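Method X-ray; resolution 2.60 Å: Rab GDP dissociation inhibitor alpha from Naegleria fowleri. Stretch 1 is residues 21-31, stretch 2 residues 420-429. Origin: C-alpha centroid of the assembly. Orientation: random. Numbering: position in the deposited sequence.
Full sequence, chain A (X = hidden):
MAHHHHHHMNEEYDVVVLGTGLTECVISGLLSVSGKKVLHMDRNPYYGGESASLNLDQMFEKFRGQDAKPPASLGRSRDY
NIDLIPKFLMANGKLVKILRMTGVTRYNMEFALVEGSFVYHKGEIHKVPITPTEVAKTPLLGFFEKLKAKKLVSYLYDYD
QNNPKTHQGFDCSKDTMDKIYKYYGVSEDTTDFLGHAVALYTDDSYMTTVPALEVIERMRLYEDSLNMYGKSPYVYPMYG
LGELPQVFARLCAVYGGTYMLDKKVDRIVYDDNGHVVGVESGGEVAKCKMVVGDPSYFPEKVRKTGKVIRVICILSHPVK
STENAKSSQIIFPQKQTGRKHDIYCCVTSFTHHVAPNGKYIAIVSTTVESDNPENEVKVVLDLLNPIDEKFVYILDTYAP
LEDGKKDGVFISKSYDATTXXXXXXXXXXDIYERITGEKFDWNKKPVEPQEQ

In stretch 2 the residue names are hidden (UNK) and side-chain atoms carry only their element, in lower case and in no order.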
ATOM      1  N   GLY A  21      21.270  -6.069 -21.736  1.00 39.45           N
ATOM      2  CA  GLY A  21      21.669  -6.304 -20.364  1.00 35.14           C
ATOM      3  C   GLY A  21      20.470  -6.688 -19.521  1.00 35.29           C
ATOM      4  O   GLY A  21      19.318  -6.452 -19.896  1.00 41.26           O
ATOM      5  N   LEU A  22      20.733  -7.275 -18.356  1.00 32.32           N
ATOM      6  CA  LEU A  22      19.626  -7.820 -17.573  1.00 35.56           C
ATOM      7  C   LEU A  22      18.611  -6.744 -17.219  1.00 40.72           C
ATOM      8  O   LEU A  22      17.400  -6.981 -17.294  1.00 45.81           O
ATOM      9  CB  LEU A  22      20.135  -8.507 -16.306  1.00 38.48           C
ATOM     10  CG  LEU A  22      19.001  -9.115 -15.469  1.00 42.45           C
ATOM     11  CD1 LEU A  22      18.175 -10.100 -16.282  1.00 43.79           C
ATOM     12  CD2 LEU A  22      19.525  -9.781 -14.209  1.00 44.06           C
ATOM     13  N   THR A  23      19.084  -5.552 -16.847  1.00 36.05           N
ATOM     14  CA  THR A  23      18.173  -4.482 -16.456  1.00 40.23           C
ATOM     15  C   THR A  23      17.158  -4.182 -17.551  1.00 40.76           C
ATOM     16  O   THR A  23      15.954  -4.067 -17.285  1.00 44.10           O
ATOM     17  CB  THR A  23      18.965  -3.225 -16.103  1.00 43.95           C
ATOM     18  OG1 THR A  23      19.756  -3.482 -14.935  1.00 46.25           O
ATOM     19  CG2 THR A  23      18.011  -2.057 -15.823  1.00 35.37           C
ATOM     20  N   GLU A  24      17.625  -4.055 -18.794  1.00 39.04           N
ATOM     21  CA  GLU A  24      16.707  -3.782 -19.896  1.00 39.49           C
ATOM     22  C   GLU A  24      15.766  -4.958 -20.142  1.00 41.31           C
ATOM     23  O   GLU A  24      14.569  -4.762 -20.388  1.00 44.37           O
ATOM     24  CB  GLU A  24      17.497  -3.442 -21.161  1.00 42.08           C
ATOM     25  CG  GLU A  24      18.043  -2.012 -21.231  1.00 43.91           C
ATOM     26  CD  GLU A  24      19.142  -1.712 -20.211  1.00 50.38           C
ATOM     27  OE1 GLU A  24      19.989  -2.593 -19.944  1.00 48.41           O
ATOM     28  OE2 GLU A  24      19.158  -0.578 -19.685  1.00 48.86           O
ATOM     29  N   CYS A  25      16.282  -6.186 -20.053  1.00 39.70           N
ATOM     30  CA  CYS A  25      15.445  -7.361 -20.271  1.00 37.95           C
ATOM     31  C   CYS A  25      14.309  -7.434 -19.254  1.00 39.63           C
ATOM     32  O   CYS A  25      13.183  -7.807 -19.599  1.00 39.08           O
ATOM     33  CB  CYS A  25      16.300  -8.628 -20.220  1.00 41.35           C
ATOM     34  SG  CYS A  25      17.434  -8.848 -21.630  1.00 45.15           S
ATOM     35  N   VAL A  26      14.591  -7.097 -17.990  1.00 35.93           N
ATOM     36  CA  VAL A  26      13.575  -7.158 -16.945  1.00 30.70           C
ATOM     37  C   VAL A  26      12.553  -6.040 -17.116  1.00 41.16           C
ATOM     38  O   VAL A  26      11.346  -6.250 -16.936  1.00 49.35           O
ATOM     39  CB  VAL A  26      14.235  -7.106 -15.557  1.00 38.21           C
ATOM     40  CG1 VAL A  26      13.169  -7.029 -14.466  1.00 38.11           C
ATOM     41  CG2 VAL A  26      15.121  -8.328 -15.353  1.00 39.16           C
ATOM     42  N   ILE A  27      13.013  -4.829 -17.434  1.00 37.27           N
ATOM     43  CA  ILE A  27      12.083  -3.736 -17.700  1.00 41.54           C
ATOM     44  C   ILE A  27      11.196  -4.076 -18.896  1.00 44.99           C
ATOM     45  O   ILE A  27       9.973  -3.883 -18.859  1.00 45.61           O
ATOM     46  CB  ILE A  27      12.857  -2.417 -17.905  1.00 42.14           C
ATOM     47  CG1 ILE A  27      13.432  -1.926 -16.577  1.00 40.28           C
ATOM     48  CG2 ILE A  27      11.952  -1.333 -18.481  1.00 39.00           C
ATOM     49  CD1 ILE A  27      12.366  -1.547 -15.568  1.00 39.80           C
ATOM     50  N   SER A  28      11.798  -4.606 -19.966  1.00 39.34           N
ATOM     51  CA  SER A  28      11.030  -4.999 -21.144  1.00 39.21           C
ATOM     52  C   SER A  28       9.994  -6.070 -20.813  1.00 40.95           C
ATOM     53  O   SER A  28       8.838  -5.983 -21.248  1.00 38.50           O
ATOM     54  CB  SER A  28      11.985  -5.488 -22.230  1.00 35.79           C
ATOM     55  OG  SER A  28      11.295  -5.924 -23.384  1.00 41.05           O
ATOM     56  N   GLY A  29      10.383  -7.076 -20.022  1.00 37.97           N
ATOM     57  CA  GLY A  29       9.444  -8.122 -19.640  1.00 37.28           C
ATOM     58  C   GLY A  29       8.308  -7.618 -18.768  1.00 44.67           C
ATOM     59  O   GLY A  29       7.153  -8.014 -18.949  1.00 48.97           O
ATOM     60  N   LEU A  30       8.621  -6.750 -17.801  1.00 45.33           N
ATOM     61  CA  LEU A  30       7.580  -6.178 -16.950  1.00 42.27           C
ATOM     62  C   LEU A  30       6.583  -5.365 -17.765  1.00 48.67           C
ATOM     63  O   LEU A  30       5.371  -5.422 -17.514  1.00 53.31           O
ATOM     64  CB  LEU A  30       8.210  -5.311 -15.861  1.00 41.79           C
ATOM     65  CG  LEU A  30       8.862  -6.046 -14.693  1.00 36.15           C
ATOM     66  CD1 LEU A  30       9.644  -5.064 -13.861  1.00 36.76           C
ATOM     67  CD2 LEU A  30       7.798  -6.735 -13.852  1.00 36.16           C
ATOM     68  N   LEU A  31       7.070  -4.602 -18.748  1.00 51.22           N
ATOM     69  CA  LEU A  31       6.169  -3.824 -19.595  1.00 57.18           C
ATOM     70  C   LEU A  31       5.259  -4.729 -20.417  1.00 64.50           C
ATOM     71  O   LEU A  31       4.077  -4.424 -20.611  1.00 64.26           O
ATOM     72  CB  LEU A  31       6.980  -2.906 -20.510  1.00 52.67           C
ATOM     73  CG  LEU A  31       7.765  -1.782 -19.841  1.00 49.33           C
ATOM     74  CD1 LEU A  31       8.814  -1.251 -20.793  1.00 49.50           C
ATOM     75  CD2 LEU A  31       6.816  -0.665 -19.430  1.00 48.99           C
ATOM     76  N   UNK A 420      26.456  -9.495  -6.194  1.00 39.19           N
ATOM     77  CA  UNK A 420      25.066  -9.836  -5.934  1.00 38.48           C
ATOM     78  C   UNK A 420      24.198  -8.770  -6.596  1.00 39.56           C
ATOM     79  O   UNK A 420      24.687  -7.714  -7.006  1.00 38.03           O
ATOM     80  n   UNK A 420      24.851  -7.682  -3.415  1.00 43.55           N
ATOM     81  n   UNK A 420      26.635  -7.714  -2.226  1.00 45.35           N
ATOM     82  c   UNK A 420      25.405  -8.935  -3.576  1.00 37.56           C
ATOM     83  c   UNK A 420      24.780  -9.990  -4.433  1.00 31.95           C
ATOM     84  c   UNK A 420      26.532  -8.947  -2.824  1.00 43.21           C
ATOM     85  c   UNK A 420      25.607  -6.971  -2.598  1.00 46.11           C
ATOM     86  N   UNK A 421      22.900  -9.054  -6.716  1.00 35.39           N
ATOM     87  CA  UNK A 421      22.055  -8.313  -7.650  1.00 36.65           C
ATOM     88  C   UNK A 421      21.194  -7.219  -7.029  1.00 39.00           C
ATOM     89  O   UNK A 421      20.400  -6.616  -7.758  1.00 40.72           O
ATOM     90  c   UNK A 421      22.302  -9.227 -12.039  1.00 25.62           C
ATOM     91  c   UNK A 421      22.587 -11.451 -11.188  1.00 28.72           C
ATOM     92  c   UNK A 421      22.698 -10.538 -12.234  1.00 26.03           C
ATOM     93  c   UNK A 421      21.802  -8.825 -10.800  1.00 32.67           C
ATOM     94  c   UNK A 421      21.146  -9.285  -8.414  1.00 29.84           C
ATOM     95  c   UNK A 421      21.697  -9.724  -9.743  1.00 28.44           C
ATOM     96  c   UNK A 421      22.094 -11.037  -9.947  1.00 25.31           C
ATOM     97  N   UNK A 422      21.330  -6.929  -5.729  1.00 36.17           N
ATOM     98  CA  UNK A 422      20.418  -5.982  -5.078  1.00 39.27           C
ATOM     99  C   UNK A 422      20.443  -4.605  -5.741  1.00 42.83           C
ATOM    100  O   UNK A 422      19.393  -4.001  -5.994  1.00 42.98           O
ATOM    101  o   UNK A 422      19.098  -4.318  -0.719  1.00 62.66           O
ATOM    102  c   UNK A 422      19.966  -4.872  -1.425  1.00 62.66           C
ATOM    103  c   UNK A 422      20.751  -5.833  -3.601  1.00 43.41           C
ATOM    104  c   UNK A 422      19.588  -5.279  -2.822  1.00 52.32           C
ATOM    105  o   UNK A 422      21.133  -5.094  -1.041  1.00 70.73           O
ATOM    106  N   UNK A 423      21.636  -4.074  -6.006  1.00 38.20           N
ATOM    107  CA  UNK A 423      21.703  -2.739  -6.585  1.00 39.91           C
ATOM    108  C   UNK A 423      21.141  -2.728  -8.005  1.00 47.33           C
ATOM    109  O   UNK A 423      20.534  -1.735  -8.430  1.00 52.37           O
ATOM    110  o   UNK A 423      23.998  -2.918  -7.400  1.00 39.45           O
ATOM    111  c   UNK A 423      23.143  -2.219  -6.521  1.00 29.64           C
ATOM    112  N   UNK A 424      21.310  -3.825  -8.747  1.00 36.28           N
ATOM    113  CA  UNK A 424      20.648  -3.929 -10.041  1.00 36.80           C
ATOM    114  C   UNK A 424      19.126  -3.951  -9.890  1.00 41.20           C
ATOM    115  O   UNK A 424      18.410  -3.289 -10.653  1.00 47.87           O
ATOM    116  c   UNK A 424      21.148  -5.175 -10.775  1.00 33.95           C
ATOM    117  s   UNK A 424      20.091  -5.728 -12.117  1.00 49.75           S
ATOM    118  N   UNK A 425      18.612  -4.687  -8.895  1.00 38.76           N
ATOM    119  CA  UNK A 425      17.167  -4.734  -8.664  1.00 37.63           C
ATOM    120  C   UNK A 425      16.622  -3.377  -8.235  1.00 46.95           C
ATOM    121  O   UNK A 425      15.527  -2.979  -8.658  1.00 49.55           O
ATOM    122  c   UNK A 425      16.830  -5.798  -7.618  1.00 36.75           C
ATOM    123  N   UNK A 426      17.366  -2.655  -7.390  1.00 40.65           N
ATOM    124  CA  UNK A 426      16.956  -1.308  -6.998  1.00 34.15           C
ATOM    125  C   UNK A 426      16.874  -0.402  -8.225  1.00 42.80           C
ATOM    126  O   UNK A 426      15.963   0.430  -8.342  1.00 49.71           O
ATOM    127  c   UNK A 426      17.911  -0.749  -5.919  1.00 37.60           C
ATOM    128  c   UNK A 426      17.707   0.734  -5.717  1.00 35.67           C
ATOM    129  c   UNK A 426      17.700  -1.478  -4.596  1.00 34.32           C
ATOM    130  N   UNK A 427      17.813  -0.555  -9.167  1.00 41.13           N
ATOM    131  CA  UNK A 427      17.756   0.232 -10.398  1.00 39.93           C
ATOM    132  C   UNK A 427      16.532  -0.125 -11.241  1.00 48.34           C
ATOM    133  O   UNK A 427      15.884   0.766 -11.802  1.00 53.36           O
ATOM    134  o   UNK A 427      18.661   2.199 -12.137  1.00 46.95           O
ATOM    135  c   UNK A 427      19.036   0.041 -11.213  1.00 40.48           C
ATOM    136  o   UNK A 427      19.840   0.788 -13.338  1.00 45.11           O
ATOM    137  c   UNK A 427      19.190   1.081 -12.310  1.00 43.80           C
ATOM    138  N   UNK A 428      16.197  -1.418 -11.340  1.00 46.20           N
ATOM    139  CA  UNK A 428      15.025  -1.827 -12.119  1.00 41.15           C
ATOM    140  C   UNK A 428      13.755  -1.232 -11.528  1.00 42.08           C
ATOM    141  O   UNK A 428      12.921  -0.662 -12.244  1.00 37.20           O
ATOM    142  c   UNK A 428      16.008  -3.940 -13.102  1.00 38.82           C
ATOM    143  c   UNK A 428      13.539  -3.772 -12.632  1.00 34.44           C
ATOM    144  c   UNK A 428      14.928  -3.361 -12.187  1.00 36.95           C
ATOM    145  c   UNK A 428      16.188  -5.438 -12.942  1.00 36.95           C
ATOM    146  N   UNK A 429      13.588  -1.364 -10.206  1.00 44.16           N
ATOM    147  CA  UNK A 429      12.407  -0.832  -9.532  1.00 41.79           C
ATOM    148  C   UNK A 429      12.310   0.668  -9.735  1.00 46.71           C
ATOM    149  O   UNK A 429      11.229   1.207 -10.008  1.00 51.73           O
ATOM    150  c   UNK A 429      11.348  -0.394  -7.304  1.00 40.03           C
ATOM    151  c   UNK A 429      12.279  -2.670  -7.829  1.00 39.09           C
ATOM    152  c   UNK A 429      12.441  -1.174  -8.033  1.00 40.47           C
TER

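Position 420 carries one carbon followed by a five-membered ring of three carbons and two nitrogens, an imidazole; it lies beyond the reach of stretch 1 and is His420. At position 421 a single carbon leads to a ring of six carbons with no further atom on it. Its CA-to-CB bond points toward stretch 1, and one ring carbon comes within 3.6 Å of Leu22 CD2. The ring is that of Phe421, the atom at that distance is Phe421 CE1, and the methyl approaches obliquely.

Position 422 has three carbons, the third bearing two oxygens, and is out of reach of stretch 1. The extended chain is a carboxylate one methylene longer than aspartate, hence Glu422. Position 423, also out of reach, has one carbon and one oxygen, which could only be a serine hydroxymethyl; it is Ser423.

Position 424 has one carbon and one sulfur, the latter 3.6 Å from Thr23 OG1. The sulfur ends the chain directly after CB, so the residue is Cys424, in the t rotamer with its CA-to-CB bond toward the first helix. A lone carbon at position 425, directed away from stretch 1, identifies Ala425. Position 426 shows one carbon carrying two others, exposed and out of reach, the fork of Val426.

At position 427 there are two carbons, the second with two oxygens. The CA-to-CB bond runs sideways, but the end comes nearer, one oxygen lying 4.2 Å from Thr23 CG2. This short carboxylate is Asp427, and the oxygen is OD2, hydrogen-bonded elsewhere in the structure. Position 428 has four carbons, forked at the first, with one arm two carbons long. The side chain lies among Thr23, Val26, Ile27 and Leu30, and the branching specifies Ile428. Finally, position 429 repeats the three-carbon fork, on a CA-to-CB bond that points away from stretch 1, and is Val429.

The contact joins two helices whose axes approach to 9.9 Å and whose N-to-C directions differ by 41°. Ile428 is the knob, filling a hole formed by four residues of the first helix. Its CD1 lies 3.7 Å from Val26 CB and its CG1 3.9 Å from Thr23 CG2, while its CG2 is 3.9 Å from Ile27 CD1 and 4.3 Å from Leu30 CD1. The two arms thus spread across the hole. Close by, Thr23 and Ile428 bring their CA atoms to 6.0 Å, and Leu22 packs separately on Phe421. No hydrogen bond crosses between the stretches; of the 342 Å² buried, Ile428 gives the largest share, 108 Å².

Stretch 2, residues 420-429: HFESCAVDIV
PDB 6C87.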